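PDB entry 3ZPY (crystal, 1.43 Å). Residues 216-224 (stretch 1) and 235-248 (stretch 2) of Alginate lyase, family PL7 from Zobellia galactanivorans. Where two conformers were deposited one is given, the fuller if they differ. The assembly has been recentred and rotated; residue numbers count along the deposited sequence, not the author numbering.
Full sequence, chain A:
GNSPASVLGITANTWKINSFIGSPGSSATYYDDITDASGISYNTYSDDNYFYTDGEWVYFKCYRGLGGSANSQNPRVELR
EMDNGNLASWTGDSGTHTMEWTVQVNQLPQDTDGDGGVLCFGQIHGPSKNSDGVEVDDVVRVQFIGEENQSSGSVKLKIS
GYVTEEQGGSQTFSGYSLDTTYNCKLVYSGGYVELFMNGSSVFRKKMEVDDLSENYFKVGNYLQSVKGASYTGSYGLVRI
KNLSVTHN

Stretch 1 (216-224) YFKVGNYLQ
Stretch 2 (235-248) YGLVRIKNLSVTHN

The apolar centre of the contact is Val219 against Ile240 and Leu243. Val219 is extended, with phi/psi -156/144 and chi1 in p. Its CA-to-CB bond points toward stretch 2. Val219 CG2 lies 3.5 Å from Ile240 CD1, and Val219 CG1 lies 4.0 Å from Leu243 CD1. The two methyls of one valine thus touch two residues of stretch 2. Ile240 (phi/psi -132/146) is m,t, which carries CD1 forward to Val219. Leu243 (-90/133) is t,p. Between them the chain turns a corner at Asn242, whose phi/psi of 54/49 breaks the extended run. Asn242 itself makes no contact. The two stretches bury 449 Å² in all, both sides summed.

Stretch 1 turns its own corner at Gly220. Its phi/psi is 150/-134, where a CB would jam against the carbonyl O of Val219. The backbone angles alone therefore call for glycine. The bare backbone is approached closely: Gly220 N is 3.7 Å from Ile240 CD1, and Gly220 O is 3.5 Å from Val238 CG1. Each corner separates strands that belong to different sheets or faces.

On one side of the corners, strand 216-219 runs against strand 243-247. Their directions differ by 171°, so they are nearly antiparallel, with axes 9.9 Å apart at closest. Phe217 pairs with Val245 in register, CA to CA 8.3 Å. The CA-to-CB bond of Phe217 (-84/153, chi1 m, chi2 -65°) points toward stretch 2. Val245 has phi/psi -118/136 and chi1 t. Phe217 CD2 is 3.8 Å from Val245 CG2. Farther out, Phe217 CE2 is 4.2 Å from His247 CE1. The CA-to-CB bond of His247 (chi1 m, chi2 -75°) points sideways, but the end of its side chain comes nearer. The approach of the two rings is oblique. Tyr216 and Lys218 take no part, and neither does Ser244.

On the other side, strand 221-223 meets strand 235-241 at 155°, again roughly antiparallel. The axes approach to 7.6 Å. The register sets Asn221 CA 5.9 Å from Val238 CA, and Leu223 CA 7.1 Å from Gly236 CA. The CA-to-CB bonds alternate: those of Asn221 and Leu223 point toward stretch 2, that of Tyr222 away. In strand 235-241, the CA-to-CB bonds of Val238 and Ile240 point toward stretch 1, and those of Leu237 and Arg239 away.

Leu223 (-69/156, m,t) places Leu223 CD2 4.1 Å from Gly236 N. Gly236 (-117/157) leaves room here; an ideal CB on Gly236 would stand a tight 3.2 Å from Leu223 CD2.

Asn221 forms the polar edge. It has phi/psi -136/103, chi1 t and chi2 -4°. Val238 has phi/psi -121/138 and chi1 t. Asn221 CG is 3.7 Å from Val238 CG2, so the amide rests against an apolar methyl. Asn221 ND2 reaches the backbone, 3.0 Å from Gly236 O and 3.7 Å from Leu237 N. Asn221 ND2 is also hydrogen-bonded elsewhere in the structure.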

ATOM      1  N   TYR A 216      -4.052 -11.168  -2.744  1.00  6.95           N
ATOM      2  CA  TYR A 216      -4.800 -10.367  -1.764  1.00  6.27           C
ATOM      3  C   TYR A 216      -4.469  -8.877  -1.934  1.00  4.47           C
ATOM      4  O   TYR A 216      -3.430  -8.517  -2.529  1.00  4.96           O
ATOM      5  CB  TYR A 216      -4.486 -10.750  -0.326  1.00  5.97           C
ATOM      6  CG  TYR A 216      -3.038 -10.711   0.090  1.00  6.37           C
ATOM      7  CD1 TYR A 216      -2.187 -11.794  -0.146  1.00  7.05           C
ATOM      8  CD2 TYR A 216      -2.511  -9.577   0.722  1.00  6.55           C
ATOM      9  CE1 TYR A 216      -0.833 -11.798   0.307  1.00  6.97           C
ATOM     10  CE2 TYR A 216      -1.190  -9.564   1.145  1.00  7.31           C
ATOM     11  CZ  TYR A 216      -0.365 -10.621   0.926  1.00  7.07           C
ATOM     12  OH  TYR A 216       0.953 -10.590   1.424  1.00 10.98           O
ATOM     13  N   PHE A 217      -5.414  -8.025  -1.507  1.00  3.88           N
ATOM     14  CA  PHE A 217      -5.164  -6.610  -1.573  1.00  4.00           C
ATOM     15  C   PHE A 217      -4.363  -6.117  -0.344  1.00  4.09           C
ATOM     16  O   PHE A 217      -4.483  -6.672   0.756  1.00  5.00           O
ATOM     17  CB  PHE A 217      -6.505  -5.864  -1.568  1.00  4.54           C
ATOM     18  CG  PHE A 217      -7.238  -6.004  -2.869  1.00  4.16           C
ATOM     19  CD1 PHE A 217      -6.709  -5.465  -4.037  1.00  4.43           C
ATOM     20  CD2 PHE A 217      -8.453  -6.662  -2.905  1.00  4.54           C
ATOM     21  CE1 PHE A 217      -7.439  -5.561  -5.233  1.00  4.45           C
ATOM     22  CE2 PHE A 217      -9.197  -6.763  -4.102  1.00  5.32           C
ATOM     23  CZ  PHE A 217      -8.687  -6.174  -5.243  1.00  4.42           C
ATOM     24  N   LYS A 218      -3.632  -5.024  -0.588  1.00  4.53           N
ATOM     25  CA  LYS A 218      -3.029  -4.227   0.545  1.00  4.30           C
ATOM     26  C   LYS A 218      -3.278  -2.791   0.239  1.00  3.55           C
ATOM     27  O   LYS A 218      -3.321  -2.385  -0.941  1.00  4.06           O
ATOM     28  CB  LYS A 218      -1.557  -4.483   0.802  1.00  5.26           C
ATOM     29  CG  LYS A 218      -1.143  -5.924   0.903  1.00  5.62           C
ATOM     30  CD  LYS A 218       0.270  -6.047   1.501  1.00  6.79           C
ATOM     31  CE  LYS A 218       0.249  -5.914   2.977  1.00  7.09           C
ATOM     32  NZ  LYS A 218       1.487  -5.560   3.662  1.00  9.19           N
ATOM     33  N   VAL A 219      -3.352  -1.977   1.310  1.00  3.62           N
ATOM     34  CA  VAL A 219      -3.579  -0.548   1.046  1.00  3.76           C
ATOM     35  C   VAL A 219      -3.049   0.229   2.239  1.00  3.49           C
ATOM     36  O   VAL A 219      -3.184  -0.195   3.399  1.00  4.54           O
ATOM     37  CB  VAL A 219      -5.097  -0.223   0.795  1.00  3.75           C
ATOM     38  CG1 VAL A 219      -5.961  -0.499   2.040  1.00  5.27           C
ATOM     39  CG2 VAL A 219      -5.346   1.171   0.312  1.00  6.36           C
ATOM     40  N   GLY A 220      -2.471   1.395   1.964  1.00  4.02           N
ATOM     41  CA  GLY A 220      -1.795   2.089   3.072  1.00  4.14           C
ATOM     42  C   GLY A 220      -0.635   2.908   2.471  1.00  3.53           C
ATOM     43  O   GLY A 220      -0.739   3.553   1.382  1.00  3.76           O
ATOM     44  N   ASN A 221       0.519   2.763   3.167  1.00  3.97           N
ATOM     45  CA  ASN A 221       1.741   3.479   2.779  1.00  4.44           C
ATOM     46  C   ASN A 221       2.936   2.526   2.844  1.00  4.47           C
ATOM     47  O   ASN A 221       3.476   2.278   3.916  1.00  5.11           O
ATOM     48  CB  ASN A 221       1.961   4.676   3.716  1.00  4.72           C
ATOM     49  CG  ASN A 221       3.074   5.553   3.303  1.00  4.37           C
ATOM     50  OD1 ASN A 221       3.793   5.245   2.319  1.00  5.01           O
ATOM     51  ND2 ASN A 221       3.276   6.625   4.048  1.00  5.27           N
ATOM     52  N   TYR A 222       3.345   2.096   1.656  1.00  5.57           N
ATOM     53  CA  TYR A 222       4.533   1.214   1.488  1.00  5.70           C
ATOM     54  C   TYR A 222       5.536   2.086   0.826  1.00  5.11           C
ATOM     55  O   TYR A 222       5.440   2.377  -0.347  1.00  5.56           O
ATOM     56  CB  TYR A 222       4.090  -0.006   0.625  1.00  5.84           C
ATOM     57  CG  TYR A 222       5.134  -1.075   0.361  1.00  6.12           C
ATOM     58  CD1 TYR A 222       6.240  -1.264   1.184  1.00  6.96           C
ATOM     59  CD2 TYR A 222       4.888  -1.954  -0.693  1.00  6.01           C
ATOM     60  CE1 TYR A 222       7.152  -2.267   0.894  1.00  7.59           C
ATOM     61  CE2 TYR A 222       5.754  -2.922  -0.982  1.00  7.72           C
ATOM     62  CZ  TYR A 222       6.879  -3.115  -0.163  1.00  7.97           C
ATOM     63  OH  TYR A 222       7.836  -4.182  -0.367  1.00 11.10           O
ATOM     64  N   LEU A 223       6.595   2.481   1.545  1.00  5.42           N
ATOM     65  CA  LEU A 223       7.623   3.345   0.871  1.00  5.99           C
ATOM     66  C   LEU A 223       8.332   2.550  -0.151  1.00  5.65           C
ATOM     67  O   LEU A 223       8.393   1.297  -0.069  1.00  6.91           O
ATOM     68  CB  LEU A 223       8.631   3.922   1.886  1.00  6.93           C
ATOM     69  CG  LEU A 223       8.040   4.774   3.011  1.00  7.55           C
ATOM     70  CD1 LEU A 223       9.165   5.451   3.800  1.00  6.58           C
ATOM     71  CD2 LEU A 223       7.032   5.792   2.506  1.00  6.97           C
ATOM     72  N   GLN A 224       8.884   3.254  -1.132  1.00  5.62           N
ATOM     73  CA  GLN A 224       9.667   2.681  -2.228  1.00  4.95           C
ATOM     74  C   GLN A 224      11.036   3.303  -2.393  1.00  7.04           C
ATOM     75  O   GLN A 224      11.210   4.434  -1.981  1.00  6.21           O
ATOM     76  CB  GLN A 224       8.882   2.563  -3.552  1.00  6.79           C
ATOM     77  CG  GLN A 224       7.701   1.647  -3.466  1.00  6.64           C
ATOM     78  CD  GLN A 224       8.149   0.172  -3.549  1.00 10.70           C
ATOM     79  OE1 GLN A 224       8.776  -0.198  -4.517  1.00 13.21           O
ATOM     80  NE2 GLN A 224       7.911  -0.625  -2.519  1.00 17.54           N
ATOM     81  N   TYR A 235       9.804  11.302   5.331  1.00  5.83           N
ATOM     82  CA  TYR A 235       8.645  10.426   5.522  1.00  6.69           C
ATOM     83  C   TYR A 235       7.734  10.533   4.296  1.00  5.59           C
ATOM     84  O   TYR A 235       7.804  11.553   3.540  1.00  5.71           O
ATOM     85  CB  TYR A 235       7.854  10.693   6.851  1.00  8.25           C
ATOM     86  CG  TYR A 235       7.175  12.061   6.873  1.00  7.60           C
ATOM     87  CD1 TYR A 235       7.924  13.218   7.078  1.00  8.60           C
ATOM     88  CD2 TYR A 235       5.853  12.193   6.457  1.00  6.29           C
ATOM     89  CE1 TYR A 235       7.270  14.494   7.087  1.00  8.91           C
ATOM     90  CE2 TYR A 235       5.201  13.438   6.442  1.00  7.05           C
ATOM     91  CZ  TYR A 235       5.944  14.572   6.719  1.00  9.67           C
ATOM     92  OH  TYR A 235       5.299  15.791   6.688  1.00 10.77           O
ATOM     93  N   GLY A 236       6.837   9.560   4.167  1.00  5.96           N
ATOM     94  CA  GLY A 236       5.694   9.735   3.267  1.00  5.70           C
ATOM     95  C   GLY A 236       4.416   9.692   4.091  1.00  4.96           C
ATOM     96  O   GLY A 236       4.391   9.189   5.229  1.00  5.04           O
ATOM     97  N   LEU A 237       3.360  10.313   3.526  1.00  4.56           N
ATOM     98  CA  LEU A 237       2.100  10.380   4.215  1.00  4.08           C
ATOM     99  C   LEU A 237       0.971  10.141   3.188  1.00  4.39           C
ATOM    100  O   LEU A 237       0.898  10.837   2.223  1.00  5.29           O
ATOM    101  CB  LEU A 237       1.945  11.744   4.871  1.00  5.20           C
ATOM    102  CG  LEU A 237       0.700  11.923   5.743  1.00  5.09           C
ATOM    103  CD1 LEU A 237       0.624  10.930   6.905  1.00  5.06           C
ATOM    104  CD2 LEU A 237       0.546  13.359   6.278  1.00  6.18           C
ATOM    105  N   VAL A 238       0.173   9.132   3.464  1.00  4.22           N
ATOM    106  CA  VAL A 238      -0.956   8.698   2.647  1.00  4.21           C
ATOM    107  C   VAL A 238      -2.179   8.789   3.561  1.00  4.24           C
ATOM    108  O   VAL A 238      -2.136   8.454   4.754  1.00  5.08           O
ATOM    109  CB  VAL A 238      -0.821   7.251   2.151  1.00  4.23           C
ATOM    110  CG1 VAL A 238      -2.078   6.822   1.444  1.00  4.33           C
ATOM    111  CG2 VAL A 238       0.424   7.058   1.293  1.00  5.72           C
ATOM    112  N   ARG A 239      -3.295   9.284   3.055  1.00  3.58           N
ATOM    113  CA  ARG A 239      -4.516   9.283   3.845  1.00  4.10           C
ATOM    114  C   ARG A 239      -5.672   8.666   2.997  1.00  3.56           C
ATOM    115  O   ARG A 239      -5.761   8.901   1.788  1.00  4.49           O
ATOM    116  CB  ARG A 239      -4.811  10.681   4.389  1.00  5.36           C
ATOM    117  CG  ARG A 239      -5.107  11.776   3.375  1.00  5.30           C
ATOM    118  CD  ARG A 239      -5.330  13.086   4.098  1.00  6.25           C
ATOM    119  NE  ARG A 239      -5.621  14.174   3.235  1.00  6.66           N
ATOM    120  CZ  ARG A 239      -5.838  15.403   3.664  1.00  6.65           C
ATOM    121  NH1 ARG A 239      -5.877  15.659   4.979  1.00  6.77           N
ATOM    122  NH2 ARG A 239      -5.911  16.364   2.754  1.00  7.61           N
ATOM    123  N   ILE A 240      -6.520   7.857   3.672  1.00  4.14           N
ATOM    124  CA  ILE A 240      -7.528   7.033   2.993  1.00  4.31           C
ATOM    125  C   ILE A 240      -8.887   7.217   3.680  1.00  3.31           C
ATOM    126  O   ILE A 240      -8.982   7.307   4.936  1.00  4.22           O
ATOM    127  CB  ILE A 240      -7.077   5.527   2.970  1.00  5.94           C
ATOM    128  CG1 ILE A 240      -5.726   5.413   2.288  1.00  6.68           C
ATOM    129  CG2 ILE A 240      -8.135   4.619   2.388  1.00 10.01           C
ATOM    130  CD1 ILE A 240      -5.002   4.052   2.357  1.00 10.72           C
ATOM    131  N   LYS A 241      -9.913   7.157   2.844  1.00  4.02           N
ATOM    132  CA  LYS A 241     -11.278   6.993   3.377  1.00  4.00           C
ATOM    133  C   LYS A 241     -12.092   6.178   2.375  1.00  3.70           C
ATOM    134  O   LYS A 241     -11.609   5.870   1.272  1.00  4.63           O
ATOM    135  CB  LYS A 241     -11.979   8.337   3.611  1.00  4.51           C
ATOM    136  CG  LYS A 241     -12.161   9.245   2.438  1.00  4.44           C
ATOM    137  CD  LYS A 241     -12.674  10.619   2.915  1.00  6.34           C
ATOM    138  CE  LYS A 241     -12.866  11.489   1.728  1.00  5.98           C
ATOM    139  NZ  LYS A 241     -13.525  12.784   2.122  1.00  7.47           N
ATOM    140  N   ASN A 242     -13.349   5.825   2.695  1.00  4.37           N
ATOM    141  CA  ASN A 242     -14.260   5.172   1.788  1.00  4.34           C
ATOM    142  C   ASN A 242     -13.643   3.892   1.200  1.00  3.79           C
ATOM    143  O   ASN A 242     -13.633   3.719  -0.057  1.00  5.18           O
ATOM    144  CB  ASN A 242     -14.659   6.141   0.616  1.00  5.16           C
ATOM    145  CG  ASN A 242     -15.364   7.336   1.088  1.00  6.57           C
ATOM    146  OD1 ASN A 242     -15.836   7.388   2.202  1.00  9.16           O
ATOM    147  ND2 ASN A 242     -15.241   8.388   0.281  1.00  7.56           N
ATOM    148  N   LEU A 243     -13.081   3.046   2.057  1.00  3.56           N
ATOM    149  CA  LEU A 243     -12.397   1.813   1.675  1.00  3.72           C
ATOM    150  C   LEU A 243     -13.423   0.683   1.649  1.00  3.99           C
ATOM    151  O   LEU A 243     -14.145   0.464   2.613  1.00  5.06           O
ATOM    152  CB  LEU A 243     -11.371   1.493   2.778  1.00  4.38           C
ATOM    153  CG  LEU A 243     -10.614   0.149   2.585  1.00  3.68           C
ATOM    154  CD1 LEU A 243      -9.822  -0.011   1.294  1.00  4.38           C
ATOM    155  CD2 LEU A 243      -9.676  -0.045   3.767  1.00  5.38           C
ATOM    156  N   SER A 244     -13.383  -0.087   0.579  1.00  4.80           N
ATOM    157  CA  SER A 244     -14.080  -1.368   0.582  1.00  5.00           C
ATOM    158  C   SER A 244     -13.453  -2.327  -0.381  1.00  4.62           C
ATOM    159  O   SER A 244     -12.857  -1.917  -1.379  1.00  7.57           O
ATOM    160  CB  SER A 244     -15.540  -1.168   0.203  1.00  7.20           C
ATOM    161  OG  SER A 244     -15.646  -0.807  -1.138  1.00  8.71           O
ATOM    162  N   VAL A 245     -13.592  -3.614  -0.079  1.00  5.15           N
ATOM    163  CA  VAL A 245     -13.212  -4.672  -1.014  0.50  4.17           C
ATOM    164  C   VAL A 245     -14.487  -5.470  -1.367  1.00  4.48           C
ATOM    165  O   VAL A 245     -15.309  -5.728  -0.485  1.00  6.64           O
ATOM    166  CB  VAL A 245     -12.109  -5.567  -0.439  0.50  4.70           C
ATOM    167  CG1 VAL A 245     -12.008  -6.840  -1.247  0.50  3.06           C
ATOM    168  CG2 VAL A 245     -10.790  -4.862  -0.571  0.50  5.44           C
ATOM    169  N   THR A 246     -14.634  -5.754  -2.668  1.00  4.84           N
ATOM    170  CA  THR A 246     -15.792  -6.516  -3.171  1.00  5.31           C
ATOM    171  C   THR A 246     -15.265  -7.709  -3.953  1.00  4.83           C
ATOM    172  O   THR A 246     -14.331  -7.594  -4.759  1.00  5.02           O
ATOM    173  CB  THR A 246     -16.663  -5.639  -4.064  1.00  7.54           C
ATOM    174  OG1 THR A 246     -16.990  -4.479  -3.363  1.00  9.53           O
ATOM    175  CG2 THR A 246     -17.897  -6.376  -4.476  1.00  8.93           C
ATOM    176  N   HIS A 247     -15.878  -8.843  -3.697  1.00  5.20           N
ATOM    177  CA  HIS A 247     -15.606 -10.078  -4.442  1.00  4.36           C
ATOM    178  C   HIS A 247     -16.891 -10.622  -4.980  1.00  5.96           C
ATOM    179  O   HIS A 247     -17.876 -10.812  -4.176  1.00  6.17           O
ATOM    180  CB  HIS A 247     -14.902 -11.157  -3.569  1.00  4.91           C
ATOM    181  CG  HIS A 247     -13.545 -10.706  -3.076  1.00  4.41           C
ATOM    182  ND1 HIS A 247     -12.476 -10.681  -3.943  1.00  4.70           N
ATOM    183  CD2 HIS A 247     -13.099 -10.217  -1.840  1.00  5.03           C
ATOM    184  CE1 HIS A 247     -11.378 -10.286  -3.288  1.00  7.04           C
ATOM    185  NE2 HIS A 247     -11.769  -9.938  -1.995  1.00  6.08           N
ATOM    186  N   ASN A 248     -16.910 -10.831  -6.302  1.00  7.31           N
ATOM    187  CA  ASN A 248     -18.098 -11.339  -6.980  0.50  8.62           C
ATOM    188  C   ASN A 248     -17.755 -12.604  -7.736  1.00 11.53           C
ATOM    189  O   ASN A 248     -16.597 -12.716  -8.202  1.00 10.33           O
ATOM    190  CB  ASN A 248     -18.671 -10.288  -7.965  0.50 11.50           C
ATOM    191  CG  ASN A 248     -19.062  -8.976  -7.290  0.50  8.03           C
ATOM    192  OD1 ASN A 248     -20.032  -8.918  -6.513  0.50 14.08           O
ATOM    193  ND2 ASN A 248     -18.324  -7.936  -7.579  0.50  5.68           N
ATOM    194  OXT ASN A 248     -18.651 -13.503  -7.897  1.00 18.36           O
TER